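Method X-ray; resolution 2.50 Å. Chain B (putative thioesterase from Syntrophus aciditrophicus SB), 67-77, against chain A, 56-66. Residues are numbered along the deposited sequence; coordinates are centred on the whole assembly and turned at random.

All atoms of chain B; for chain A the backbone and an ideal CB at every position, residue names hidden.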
# COMPACT_ATOMS: atom_id res chain seq x y z
N SER B 67 -10.16 -15.11 4.09
CA SER B 67 -9.98 -13.82 4.78
C SER B 67 -10.37 -13.91 6.26
O SER B 67 -9.67 -13.34 7.11
CB SER B 67 -10.79 -12.70 4.11
OG SER B 67 -12.19 -12.83 4.34
N SER B 68 -11.47 -14.61 6.55
CA SER B 68 -11.93 -14.85 7.93
C SER B 68 -10.95 -15.71 8.71
O SER B 68 -10.70 -15.44 9.88
CB SER B 68 -13.30 -15.54 7.96
OG SER B 68 -14.29 -14.68 7.44
N ALA B 69 -10.43 -16.76 8.06
CA ALA B 69 -9.43 -17.66 8.66
C ALA B 69 -8.17 -16.88 9.05
O ALA B 69 -7.66 -17.03 10.16
CB ALA B 69 -9.07 -18.80 7.71
N ILE B 70 -7.69 -16.04 8.11
CA ILE B 70 -6.53 -15.16 8.31
C ILE B 70 -6.77 -14.17 9.46
O ILE B 70 -5.92 -14.05 10.34
CB ILE B 70 -6.15 -14.43 6.98
CG1 ILE B 70 -5.50 -15.43 6.01
CG2 ILE B 70 -5.17 -13.28 7.22
CD1 ILE B 70 -5.25 -14.89 4.61
N ASP B 71 -7.92 -13.51 9.44
CA ASP B 71 -8.32 -12.55 10.48
C ASP B 71 -8.41 -13.20 11.87
O ASP B 71 -7.99 -12.59 12.86
CB ASP B 71 -9.67 -11.89 10.14
CG ASP B 71 -10.05 -10.77 11.09
OD1 ASP B 71 -9.18 -9.93 11.43
OD2 ASP B 71 -11.22 -10.71 11.51
N MSE B 72 -8.94 -14.42 11.93
CA MSE B 72 -9.04 -15.19 13.19
C MSE B 72 -7.67 -15.59 13.74
O MSE B 72 -7.45 -15.47 14.94
CB MSE B 72 -9.90 -16.44 13.01
CG MSE B 72 -11.37 -16.15 12.93
SE MSE B 72 -12.05 -15.57 14.64
CE MSE B 72 -11.79 -17.22 15.67
N THR B 73 -6.79 -16.08 12.86
CA THR B 73 -5.42 -16.47 13.22
C THR B 73 -4.64 -15.25 13.75
O THR B 73 -3.95 -15.34 14.76
CB THR B 73 -4.67 -17.09 12.02
OG1 THR B 73 -5.48 -18.09 11.40
CG2 THR B 73 -3.34 -17.70 12.45
N ALA B 74 -4.79 -14.12 13.06
CA ALA B 74 -4.17 -12.85 13.44
C ALA B 74 -4.71 -12.31 14.77
O ALA B 74 -3.98 -11.66 15.51
CB ALA B 74 -4.36 -11.81 12.33
N GLY B 75 -5.99 -12.56 15.05
CA GLY B 75 -6.62 -12.17 16.31
C GLY B 75 -6.08 -12.96 17.49
O GLY B 75 -5.89 -12.40 18.58
N LEU B 76 -5.84 -14.26 17.28
CA LEU B 76 -5.22 -15.12 18.30
C LEU B 76 -3.75 -14.73 18.51
O LEU B 76 -3.28 -14.75 19.64
CB LEU B 76 -5.34 -16.60 17.94
CG LEU B 76 -4.86 -17.62 18.98
CD1 LEU B 76 -5.57 -17.44 20.31
CD2 LEU B 76 -5.08 -19.03 18.46
N ALA B 77 -3.05 -14.39 17.42
CA ALA B 77 -1.66 -13.92 17.50
C ALA B 77 -1.56 -12.60 18.26
O ALA B 77 -0.68 -12.44 19.11
CB ALA B 77 -1.06 -13.79 16.11
N UNK A 56 -16.99 -14.36 23.93
CA UNK A 56 -15.69 -13.81 24.35
C UNK A 56 -14.89 -13.09 23.27
O UNK A 56 -14.14 -12.17 23.59
CB UNK A 56 -14.83 -14.95 24.91
N UNK A 57 -15.04 -13.51 22.00
CA UNK A 57 -14.34 -12.90 20.85
C UNK A 57 -15.34 -12.40 19.79
O UNK A 57 -15.16 -12.60 18.58
CB UNK A 57 -13.38 -13.91 20.22
N UNK A 58 -16.38 -11.70 20.26
CA UNK A 58 -17.46 -11.16 19.42
C UNK A 58 -16.93 -10.21 18.36
O UNK A 58 -17.17 -10.42 17.17
CB UNK A 58 -18.50 -10.44 20.28
N UNK A 59 -16.21 -9.17 18.80
CA UNK A 59 -15.63 -8.14 17.90
C UNK A 59 -14.74 -8.75 16.82
O UNK A 59 -14.79 -8.31 15.66
CB UNK A 59 -14.82 -7.13 18.71
N UNK A 60 -13.96 -9.76 17.21
CA UNK A 60 -13.05 -10.50 16.33
C UNK A 60 -13.82 -11.22 15.21
O UNK A 60 -13.50 -11.03 14.03
CB UNK A 60 -12.24 -11.51 17.14
N UNK A 61 -14.85 -11.99 15.59
CA UNK A 61 -15.71 -12.72 14.64
C UNK A 61 -16.39 -11.81 13.60
O UNK A 61 -16.51 -12.19 12.43
CB UNK A 61 -16.78 -13.49 15.41
N UNK A 62 -16.81 -10.62 14.03
CA UNK A 62 -17.37 -9.60 13.13
C UNK A 62 -16.35 -9.10 12.08
O UNK A 62 -16.75 -8.71 10.98
CB UNK A 62 -17.88 -8.42 13.95
N UNK A 63 -15.06 -9.12 12.41
CA UNK A 63 -14.00 -8.77 11.46
C UNK A 63 -14.02 -9.68 10.24
O UNK A 63 -13.98 -9.19 9.10
CB UNK A 63 -12.63 -8.84 12.14
N UNK A 64 -14.12 -10.99 10.49
CA UNK A 64 -14.22 -12.01 9.44
C UNK A 64 -15.50 -11.90 8.63
O UNK A 64 -15.47 -12.07 7.40
CB UNK A 64 -14.13 -13.41 10.06
N UNK A 65 -16.62 -11.63 9.31
CA UNK A 65 -17.93 -11.43 8.67
C UNK A 65 -17.90 -10.22 7.73
O UNK A 65 -18.34 -10.33 6.58
CB UNK A 65 -19.02 -11.24 9.73
N UNK A 66 -17.36 -9.09 8.22
CA UNK A 66 -17.22 -7.85 7.42
C UNK A 66 -16.33 -8.06 6.18
O UNK A 66 -16.68 -7.56 5.10
CB UNK A 66 -16.64 -6.73 8.29

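The two helices run nearly antiparallel, at 154°, with axes 8.3 Å apart at closest approach, so the space between them varies from position to position along chain A.

At 56 no atom of chain B lies near the ideal CB, and almost any residue would serve; it is Ala A56. Position 57 is the N-cap, right before the helix, and its phi/psi of -123/46 lie outside the helical range. Serine, threonine, aspartate or asparagine, common at N-caps, would be acceptable here. Its CA-to-CB bond points toward chain B, yet nothing there lies within 5.5 Å of the ideal CB. A longer apolar chain could cross that gap to the methyl end of Met B72, which favours leucine, isoleucine or methionine. The residue is Ile A57, whose CD1 lies 3.7 Å from Met B72 CE.

Positions 58 and 59 are out of reach of chain B, which sets no preference. They are Arg A58, extended throughout, and Arg A59, which turns at chi1 (m).

At 60 the CA-to-CB bond points sideways, and the ideal CB is 4.8 Å from Met B72 SE. Beyond it Gly B75 leaves its helix surface bare, inviting a long, flexible apolar chain. Selenomethionine Met A60 fills the place: its CG lies 4.0 Å from Met B72 SE, and its CE reaches to 3.6 Å from Gly B75 O. A CB on Gly B75 would fall 2.6 Å from Met A60 SE, a clash, so the bare glycine makes room for this side chain.

Position 61 directs its CB away, but Met B72 SE is only 5.2 Å from the ideal CB. A branched apolar chain could bend back to it, and leucine or isoleucine is plausible. Leu A61 does so, placing CD2 3.7 Å from Met B72 SE. Position 62 points away and is unconstrained by chain B; it is Tyr A62.

Positions 63 and 64 are the most restrictive. Both CBs would point toward chain B: the one at 63 would sit 2.4 Å from Asp B71 OD2, and the one at 64 would sit 2.9 Å from Ser B68 OG. Both are clashes, so with chain B as it stands only glycine fits. Gly A63 leaves room for the carboxylate of Asp B71, and at Gly A64 the backbones come close, the CA of Ser B68 and the CA of Gly A64 being 3.9 Å apart. Asp B71 OD2 comes within 3.1 Å of Gly A64 N, but the angle is too poor for a hydrogen bond.

Position 65 points away and 66 sideways, neither with chain B near its CB. Many residues would do; Val A65 and Ile A66 occupy them.

Chain A (56-66) AIRRMLYGGVI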
# COMPACT_ATOMS: atom_id res chain seq x y z
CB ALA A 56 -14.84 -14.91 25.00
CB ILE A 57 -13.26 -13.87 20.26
CG1 ILE A 57 -13.86 -15.22 19.82
CG2 ILE A 57 -12.17 -14.11 21.29
CD1 ILE A 57 -12.89 -16.10 19.06
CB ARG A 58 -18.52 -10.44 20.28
CG ARG A 58 -19.75 -10.00 19.50
CD ARG A 58 -20.74 -9.23 20.35
NE ARG A 58 -21.85 -8.77 19.51
CZ ARG A 58 -22.84 -7.96 19.88
NH1 ARG A 58 -22.90 -7.46 21.13
NH2 ARG A 58 -23.78 -7.62 18.99
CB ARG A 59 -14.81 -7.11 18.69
CG ARG A 59 -15.59 -6.30 19.69
CD ARG A 59 -14.70 -5.33 20.44
NE ARG A 59 -15.40 -4.82 21.62
CZ ARG A 59 -16.34 -3.87 21.62
NH1 ARG A 59 -16.73 -3.26 20.49
NH2 ARG A 59 -16.90 -3.51 22.77
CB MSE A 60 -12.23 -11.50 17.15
CG MSE A 60 -11.04 -12.11 16.45
SE MSE A 60 -10.08 -13.32 17.64
CE MSE A 60 -9.45 -12.01 18.97
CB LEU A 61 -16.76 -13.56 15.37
CG LEU A 61 -16.25 -14.77 16.16
CD1 LEU A 61 -17.32 -15.32 17.08
CD2 LEU A 61 -15.74 -15.85 15.22
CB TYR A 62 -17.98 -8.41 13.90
CG TYR A 62 -19.41 -8.64 14.38
CD1 TYR A 62 -19.74 -9.68 15.25
CD2 TYR A 62 -20.45 -7.77 13.98
CE1 TYR A 62 -21.06 -9.88 15.71
CE2 TYR A 62 -21.77 -7.96 14.43
CZ TYR A 62 -22.07 -9.01 15.29
OH TYR A 62 -23.37 -9.19 15.72
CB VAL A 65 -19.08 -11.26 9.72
CG1 VAL A 65 -20.39 -10.83 9.07
CG2 VAL A 65 -19.29 -12.56 10.49
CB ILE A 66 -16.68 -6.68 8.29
CG1 ILE A 66 -17.75 -6.21 9.28
CG2 ILE A 66 -16.24 -5.47 7.44
CD1 ILE A 66 -17.21 -5.30 10.37
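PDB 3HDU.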